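Nicotinate phosphoribosyltransferase (Vibrio cholerae, PDB 4HL7) probably catalyses the ATP-driven synthesis of nicotinate ribonucleotide from nicotinate and 5-phosphoribosyl diphosphate, a step of NAD biosynthesis. Local coordinates at residues 192-195 / 196-200; 150-153 / 154-157; 136-139 / 140-144. All blocks are in the same frame, centred on the assembly; numbering follows the deposited sequence.

Contact 1 of 3, residues 192-195 / 196-200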
loop_
_atom_site.group_PDB
_atom_site.type_symbol
_atom_site.label_atom_id
_atom_site.label_comp_id
_atom_site.label_asym_id
_atom_site.label_seq_id
_atom_site.Cartn_x
_atom_site.Cartn_y
_atom_site.Cartn_z
ATOM N N SER A 192 -8.800 11.438 -8.035
ATOM C CA SER A 192 -9.408 10.219 -8.602
ATOM C C SER A 192 -9.564 10.340 -10.146
ATOM O O SER A 192 -9.450 9.323 -10.871
ATOM C CB SER A 192 -10.747 9.887 -7.899
ATOM O OG SER A 192 -11.648 10.966 -8.034
ATOM N N GLN A 193 -9.845 11.557 -10.640
ATOM C CA GLN A 193 -9.948 11.828 -12.098
ATOM C C GLN A 193 -8.631 11.572 -12.796
ATOM O O GLN A 193 -8.610 10.945 -13.887
ATOM C CB GLN A 193 -10.466 13.262 -12.390
ATOM C CG GLN A 193 -10.802 13.555 -13.868
ATOM C CD GLN A 193 -11.822 12.583 -14.412
ATOM O OE1 GLN A 193 -12.824 12.345 -13.792
ATOM N NE2 GLN A 193 -11.494 11.929 -15.505
ATOM N N VAL A 194 -7.522 12.044 -12.199
ATOM C CA VAL A 194 -6.227 11.782 -12.791
ATOM C C VAL A 194 -5.899 10.307 -12.789
ATOM O O VAL A 194 -5.407 9.784 -13.811
ATOM C CB VAL A 194 -5.067 12.558 -12.121
ATOM C CG1 VAL A 194 -3.722 11.982 -12.576
ATOM C CG2 VAL A 194 -5.184 14.034 -12.442
ATOM N N GLN A 195 -6.181 9.601 -11.692
ATOM C CA GLN A 195 -5.941 8.149 -11.688
ATOM C C GLN A 195 -6.802 7.487 -12.751
ATOM O O GLN A 195 -6.359 6.530 -13.411
ATOM C CB GLN A 195 -6.276 7.498 -10.340
ATOM C CG GLN A 195 -5.919 5.986 -10.283
ATOM C CD GLN A 195 -6.189 5.365 -8.935
ATOM O OE1 GLN A 195 -6.937 5.920 -8.137
ATOM N NE2 GLN A 195 -5.565 4.209 -8.661
ATOM N N ARG A 196 -8.065 7.917 -12.820
ATOM C CA ARG A 196 -9.001 7.336 -13.799
ATOM C C ARG A 196 -8.410 7.439 -15.229
ATOM O O ARG A 196 -8.325 6.435 -15.947
ATOM C CB ARG A 196 -10.378 7.988 -13.710
ATOM C CG ARG A 196 -11.433 7.326 -14.621
ATOM C CD ARG A 196 -11.576 8.108 -15.924
ATOM N NE ARG A 196 -12.162 7.271 -16.968
ATOM C CZ ARG A 196 -11.893 7.400 -18.272
ATOM N NH1 ARG A 196 -12.475 6.593 -19.147
ATOM N NH2 ARG A 196 -11.031 8.324 -18.696
ATOM N N ASP A 197 -7.961 8.629 -15.603
ATOM C CA ASP A 197 -7.418 8.874 -16.951
ATOM C C ASP A 197 -6.110 8.113 -17.181
ATOM O O ASP A 197 -5.815 7.681 -18.301
ATOM C CB ASP A 197 -7.123 10.341 -17.129
ATOM C CG ASP A 197 -8.381 11.181 -17.305
ATOM O OD1 ASP A 197 -9.454 10.608 -17.544
ATOM O OD2 ASP A 197 -8.292 12.409 -17.119
ATOM N N VAL A 198 -5.285 8.041 -16.137
ATOM C CA VAL A 198 -4.037 7.312 -16.197
ATOM C C VAL A 198 -4.272 5.841 -16.486
ATOM O O VAL A 198 -3.629 5.266 -17.378
ATOM C CB VAL A 198 -3.182 7.525 -14.911
ATOM C CG1 VAL A 198 -2.107 6.439 -14.793
ATOM C CG2 VAL A 198 -2.617 8.959 -14.942
ATOM N N LEU A 199 -5.232 5.247 -15.796
ATOM C CA LEU A 199 -5.533 3.853 -16.040
ATOM C C LEU A 199 -6.120 3.659 -17.468
ATOM O O LEU A 199 -5.749 2.717 -18.170
ATOM C CB LEU A 199 -6.476 3.275 -14.925
ATOM C CG LEU A 199 -5.737 2.941 -13.614
ATOM C CD1 LEU A 199 -6.749 2.688 -12.518
ATOM C CD2 LEU A 199 -4.966 1.661 -13.860
ATOM N N ALA A 200 -7.044 4.546 -17.883
ATOM C CA ALA A 200 -7.604 4.518 -19.237
ATOM C C ALA A 200 -6.482 4.536 -20.287
ATOM O O ALA A 200 -6.522 3.798 -21.273
ATOM C CB ALA A 200 -8.560 5.691 -19.458
#
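Gln193 and Asp197, one helical turn apart, are joined by side chain and backbone. The amide NE2 of Gln193 reaches OD1 of Asp197 at 3.2 Å in a weak, strongly bent bond (124°), the amide and carboxylate planes being turned 59° apart. Bending at chi2 (57°) folds the Gln193 chain along the helix and brings NE2 to the carboxylate; OE1 is bonded by Arg14. The same OD1 takes a firmer salt bridge from Arg196, whose NH2 lies 3.0 Å from Asp197 OD1, with the oxygen at the guanidinium edge and nearly in its plane. Ala200 CB lies over one face of that group, toward its rim, 3.5 Å above the plane. Among the backbone i to i+4 bonds, Asp197 N to Gln193 O is 3.0 Å and Arg196 N to Ser192 O 2.8 Å. Apolar contact is slighter: Val194 CG1 meets Val198 CG2 at 4.0 Å, while Gln195 and Leu199 run side by side, the Gln195 amide held by Arg189, Thr186 and Glu183. Helix 192-205 is the crossover of the beta-alpha-beta unit between strands 181-183 and 210-213. Val194 and Val198 pack on helix 155-174, whereas Gln195, Arg196 and Leu199 touch Phe218 of helix 216-222.

Contact 2 of 3, residues 150-153 / 154-157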
loop_
_atom_site.group_PDB
_atom_site.type_symbol
_atom_site.label_atom_id
_atom_site.label_comp_id
_atom_site.label_asym_id
_atom_site.label_seq_id
_atom_site.Cartn_x
_atom_site.Cartn_y
_atom_site.Cartn_z
ATOM N N GLU A 150 -4.647 25.093 -10.447
ATOM C CA GLU A 150 -4.381 25.692 -11.776
ATOM C C GLU A 150 -3.504 24.818 -12.725
ATOM O O GLU A 150 -3.193 25.209 -13.880
ATOM C CB GLU A 150 -3.881 27.154 -11.621
ATOM C CG GLU A 150 -2.507 27.333 -10.940
ATOM C CD GLU A 150 -2.289 26.542 -9.619
ATOM O OE1 GLU A 150 -3.214 26.438 -8.756
ATOM O OE2 GLU A 150 -1.163 26.031 -9.428
ATOM N N VAL A 151 -3.121 23.634 -12.271
ATOM C CA VAL A 151 -2.366 22.725 -13.137
ATOM C C VAL A 151 -3.112 22.572 -14.469
ATOM O O VAL A 151 -4.287 22.314 -14.462
ATOM C CB VAL A 151 -2.172 21.345 -12.475
ATOM C CG1 VAL A 151 -1.592 20.341 -13.461
ATOM C CG2 VAL A 151 -1.297 21.496 -11.243
ATOM N N PRO A 152 -2.419 22.714 -15.616
ATOM C CA PRO A 152 -3.131 22.475 -16.897
ATOM C C PRO A 152 -3.761 21.067 -16.962
ATOM O O PRO A 152 -3.085 20.059 -16.733
ATOM C CB PRO A 152 -2.023 22.592 -17.943
ATOM C CG PRO A 152 -0.941 23.361 -17.263
ATOM C CD PRO A 152 -0.975 22.893 -15.826
ATOM N N ALA A 153 -5.043 20.996 -17.310
ATOM C CA ALA A 153 -5.744 19.711 -17.186
ATOM C C ALA A 153 -5.159 18.613 -18.097
ATOM O O ALA A 153 -5.235 17.452 -17.763
ATOM C CB ALA A 153 -7.247 19.873 -17.387
ATOM N N ASP A 154 -4.519 18.991 -19.203
ATOM C CA ASP A 154 -3.920 17.964 -20.042
ATOM C C ASP A 154 -2.489 17.563 -19.663
ATOM O O ASP A 154 -1.932 16.672 -20.262
ATOM C CB ASP A 154 -3.997 18.347 -21.520
ATOM C CG ASP A 154 -3.408 19.713 -21.810
ATOM O OD1 ASP A 154 -2.511 20.176 -21.063
ATOM O OD2 ASP A 154 -3.844 20.328 -22.807
ATOM N N LEU A 155 -1.902 18.233 -18.679
ATOM C CA LEU A 155 -0.512 17.916 -18.275
ATOM C C LEU A 155 -0.280 16.486 -17.790
ATOM O O LEU A 155 0.653 15.850 -18.227
ATOM C CB LEU A 155 0.013 18.914 -17.237
ATOM C CG LEU A 155 1.496 18.724 -16.857
ATOM C CD1 LEU A 155 2.417 18.833 -18.083
ATOM C CD2 LEU A 155 1.880 19.787 -15.857
ATOM N N PRO A 156 -1.130 15.961 -16.860
ATOM C CA PRO A 156 -0.800 14.639 -16.373
ATOM C C PRO A 156 -0.749 13.609 -17.498
ATOM O O PRO A 156 0.166 12.778 -17.524
ATOM C CB PRO A 156 -1.941 14.320 -15.363
ATOM C CG PRO A 156 -2.483 15.666 -14.988
ATOM C CD PRO A 156 -2.293 16.551 -16.179
ATOM N N LEU A 157 -1.669 13.674 -18.464
ATOM C CA LEU A 157 -1.603 12.682 -19.532
ATOM C C LEU A 157 -0.458 12.962 -20.535
ATOM O O LEU A 157 0.103 12.005 -21.101
ATOM C CB LEU A 157 -2.941 12.538 -20.263
ATOM C CG LEU A 157 -4.033 11.724 -19.572
ATOM C CD1 LEU A 157 -5.283 11.735 -20.468
ATOM C CD2 LEU A 157 -3.557 10.299 -19.266
HETATM O O HOH W 1 -4.292 14.883 -18.479
#
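Pro152 and Leu155 are the ends of a type I beta turn that leads the chain into helix 155-174. Asp154, the third residue of the turn, holds its CG between the backbone N and the carbonyl carbon (chi1 54°), which directs the carboxylate back over the turn, where OD1 lies 4.0 Å from CB of Pro152. This is a loose contact between a carboxylate oxygen and a ring carbon.

Leu155 closes the turn. Its N donates to Pro152 O at 2.9 Å; the N-H points well at the oxygen, but the nitrogen stands above the carbonyl plane, 51° out of it, as the tight reversal of the chain brings it in from over the carbonyl group. CB of Leu155 rests 3.3 Å from the same Pro152 O. With CG anti to the backbone N (chi1 -175°), the branch extends back along the incoming loop, and CD2 reaches CD of Pro152 at 4.2 Å and CG1 of Val151 at 4.3 Å. One methyl thus touches two consecutive residues of the loop.

Pro156 has no N-H to offer, and its CD occupies the space beside the turn carbonyls, 3.5 Å from Ala153 O. At Leu157 a water donates to Ala153 O (2.8 Å) and accepts from Leu157 N (2.9 Å), standing in for a direct i to i+4 bond at the start of the helix.

The turn ends the loop that joins helix 131-147 to helix 155-174. Pro152 and Leu155 lean on Trp360, while Ala153 meets Asn4 and Arg6 of the N-terminal segment; beyond the turn, Pro156 and Leu157 rest against helix 192-205, on Val194 and on Asp197 and Cys201 respectively.

Contact 3 of 3, residues 136-139 / 140-144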
loop_
_atom_site.group_PDB
_atom_site.type_symbol
_atom_site.label_atom_id
_atom_site.label_comp_id
_atom_site.label_asym_id
_atom_site.label_seq_id
_atom_site.Cartn_x
_atom_site.Cartn_y
_atom_site.Cartn_z
HETATM N N MSE A 136 -5.959 8.613 2.826
HETATM C CA MSE A 136 -4.742 9.126 2.087
HETATM C C MSE A 136 -5.154 9.791 0.822
HETATM O O MSE A 136 -4.670 10.868 0.538
HETATM C CB MSE A 136 -3.736 7.979 1.879
HETATM C CG MSE A 136 -3.191 7.638 3.228
HETATM SE SE MSE A 136 -2.039 6.036 2.998
HETATM C CE MSE A 136 -0.551 6.920 2.038
ATOM N N ALA A 137 -6.148 9.216 0.099
ATOM C CA ALA A 137 -6.630 9.761 -1.208
ATOM C C ALA A 137 -7.325 11.086 -1.050
ATOM O O ALA A 137 -7.209 11.995 -1.913
ATOM C CB ALA A 137 -7.530 8.771 -1.941
ATOM N N ILE A 138 -8.038 11.195 0.070
ATOM C CA ILE A 138 -8.738 12.413 0.403
ATOM C C ILE A 138 -7.712 13.507 0.721
ATOM O O ILE A 138 -7.811 14.583 0.203
ATOM C CB ILE A 138 -9.659 12.170 1.643
ATOM C CG1 ILE A 138 -10.973 11.477 1.190
ATOM C CG2 ILE A 138 -9.961 13.517 2.352
ATOM C CD1 ILE A 138 -11.727 10.825 2.371
ATOM N N VAL A 139 -6.761 13.230 1.610
ATOM C CA VAL A 139 -5.772 14.268 1.961
ATOM C C VAL A 139 -4.975 14.708 0.729
ATOM O O VAL A 139 -4.816 15.883 0.498
ATOM C CB VAL A 139 -4.796 13.838 3.079
ATOM C CG1 VAL A 139 -3.762 14.943 3.375
ATOM C CG2 VAL A 139 -5.561 13.532 4.372
ATOM N N SER A 140 -4.522 13.736 -0.067
ATOM C CA SER A 140 -3.887 14.053 -1.358
ATOM C C SER A 140 -4.688 14.953 -2.249
ATOM O O SER A 140 -4.190 16.028 -2.661
ATOM C CB SER A 140 -3.454 12.768 -2.114
ATOM O OG SER A 140 -2.619 13.149 -3.208
ATOM N N GLU A 141 -5.930 14.561 -2.537
ATOM C CA GLU A 141 -6.766 15.312 -3.465
ATOM C C GLU A 141 -7.248 16.687 -2.949
ATOM O O GLU A 141 -7.419 17.621 -3.756
ATOM C CB GLU A 141 -7.954 14.479 -3.974
ATOM C CG GLU A 141 -8.742 15.283 -5.005
ATOM C CD GLU A 141 -9.648 14.477 -5.884
ATOM O OE1 GLU A 141 -10.495 15.117 -6.551
ATOM O OE2 GLU A 141 -9.558 13.234 -5.895
ATOM N N VAL A 142 -7.579 16.784 -1.653
ATOM C CA VAL A 142 -7.908 18.079 -1.082
ATOM C C VAL A 142 -6.755 19.056 -1.276
ATOM O O VAL A 142 -6.950 20.212 -1.727
ATOM C CB VAL A 142 -8.290 17.953 0.401
ATOM C CG1 VAL A 142 -8.308 19.320 1.077
ATOM C CG2 VAL A 142 -9.659 17.290 0.516
ATOM N N ARG A 143 -5.545 18.568 -1.052
ATOM C CA ARG A 143 -4.357 19.394 -1.251
ATOM C C ARG A 143 -4.233 19.823 -2.724
ATOM O O ARG A 143 -3.931 20.980 -3.015
ATOM C CB ARG A 143 -3.112 18.621 -0.778
ATOM C CG ARG A 143 -1.821 19.415 -0.795
ATOM C CD ARG A 143 -0.963 19.041 -2.004
ATOM N NE ARG A 143 0.449 19.426 -1.827
ATOM C CZ ARG A 143 1.441 19.006 -2.609
ATOM N NH1 ARG A 143 1.189 18.193 -3.634
ATOM N NH2 ARG A 143 2.692 19.374 -2.344
ATOM N N SER A 144 -4.452 18.890 -3.645
ATOM C CA SER A 144 -4.488 19.233 -5.055
ATOM C C SER A 144 -5.499 20.321 -5.360
ATOM O O SER A 144 -5.143 21.324 -5.982
ATOM C CB SER A 144 -4.758 18.008 -5.946
ATOM O OG SER A 144 -3.755 17.001 -5.706
HETATM O O HOH W 2 -8.471 11.189 -4.322
#
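Ala137 O is gripped by two donors: the backbone N of Glu141, at 2.9 Å, and a water at 2.8 Å from the same oxygen. The water also donates to OE2 of Glu141, 2.8 Å away, so backbone and side chain of Glu141 both return to one carbonyl, the first directly and the second through the water. Glu141 is extended throughout, CG lying trans to the backbone N (chi1 -176°), and this carries the carboxylate away from the helix axis toward the water. There OE1 forms a salt bridge with Arg145, one turn further along the helix, and OE2 probably also accepts from the backbone N of Ser192. These partners satisfy a buried carboxylate and would be expected to favour its ionised form.

Two other bonds of the ladder are straighter. Ser140 N meets the carbonyl O of Met136, a selenomethionine in the crystal, at an N-H...O angle of 172°, and for Val142 N to Ile138 O the angle is 171°. The apolar counterpart on that flank is a methyl pair, Ile138 CG2 to Val142 CG2 at 4.2 Å. Arg143 N closes the series on Val139 O at a longer 3.2 Å, while its guanidinium leads off to a salt bridge with Glu48 and a hydrogen bond to the carbonyl of Arg369.

This buried stretch of helix 131-147 packs on helix 52-64 through Ile138, Val139 and Val142, and on strands 38-46 and 372-380 of the antiparallel sheet through Met136 and Val139, while Ser140, its OG bonded to the carbonyl oxygen of Arg189, and Glu141, touching Ser191, meet the loop before helix 192-205.

The three contacts follow one another along the chain as contact 3, contact 2 and contact 1. Contacts 1 and 2 have centres about 12 Å apart and pack directly, Val194 CG1 lying 4.1 Å from Pro156 CB and Asp197 O 3.6 Å from Leu157 CD2. Contact 3, about 15 Å from contact 1 between centres, reaches it at the start of helix 192-205, where the probable bond from Ser192 N to Glu141 OE2 is 2.9 Å long. Contacts 2 and 3 do not touch; their nearest atoms are about 6 Å apart. Contact 1, on the crossover helix, thus touches both others: helix 155-174 by packing and helix 131-147 through Glu141.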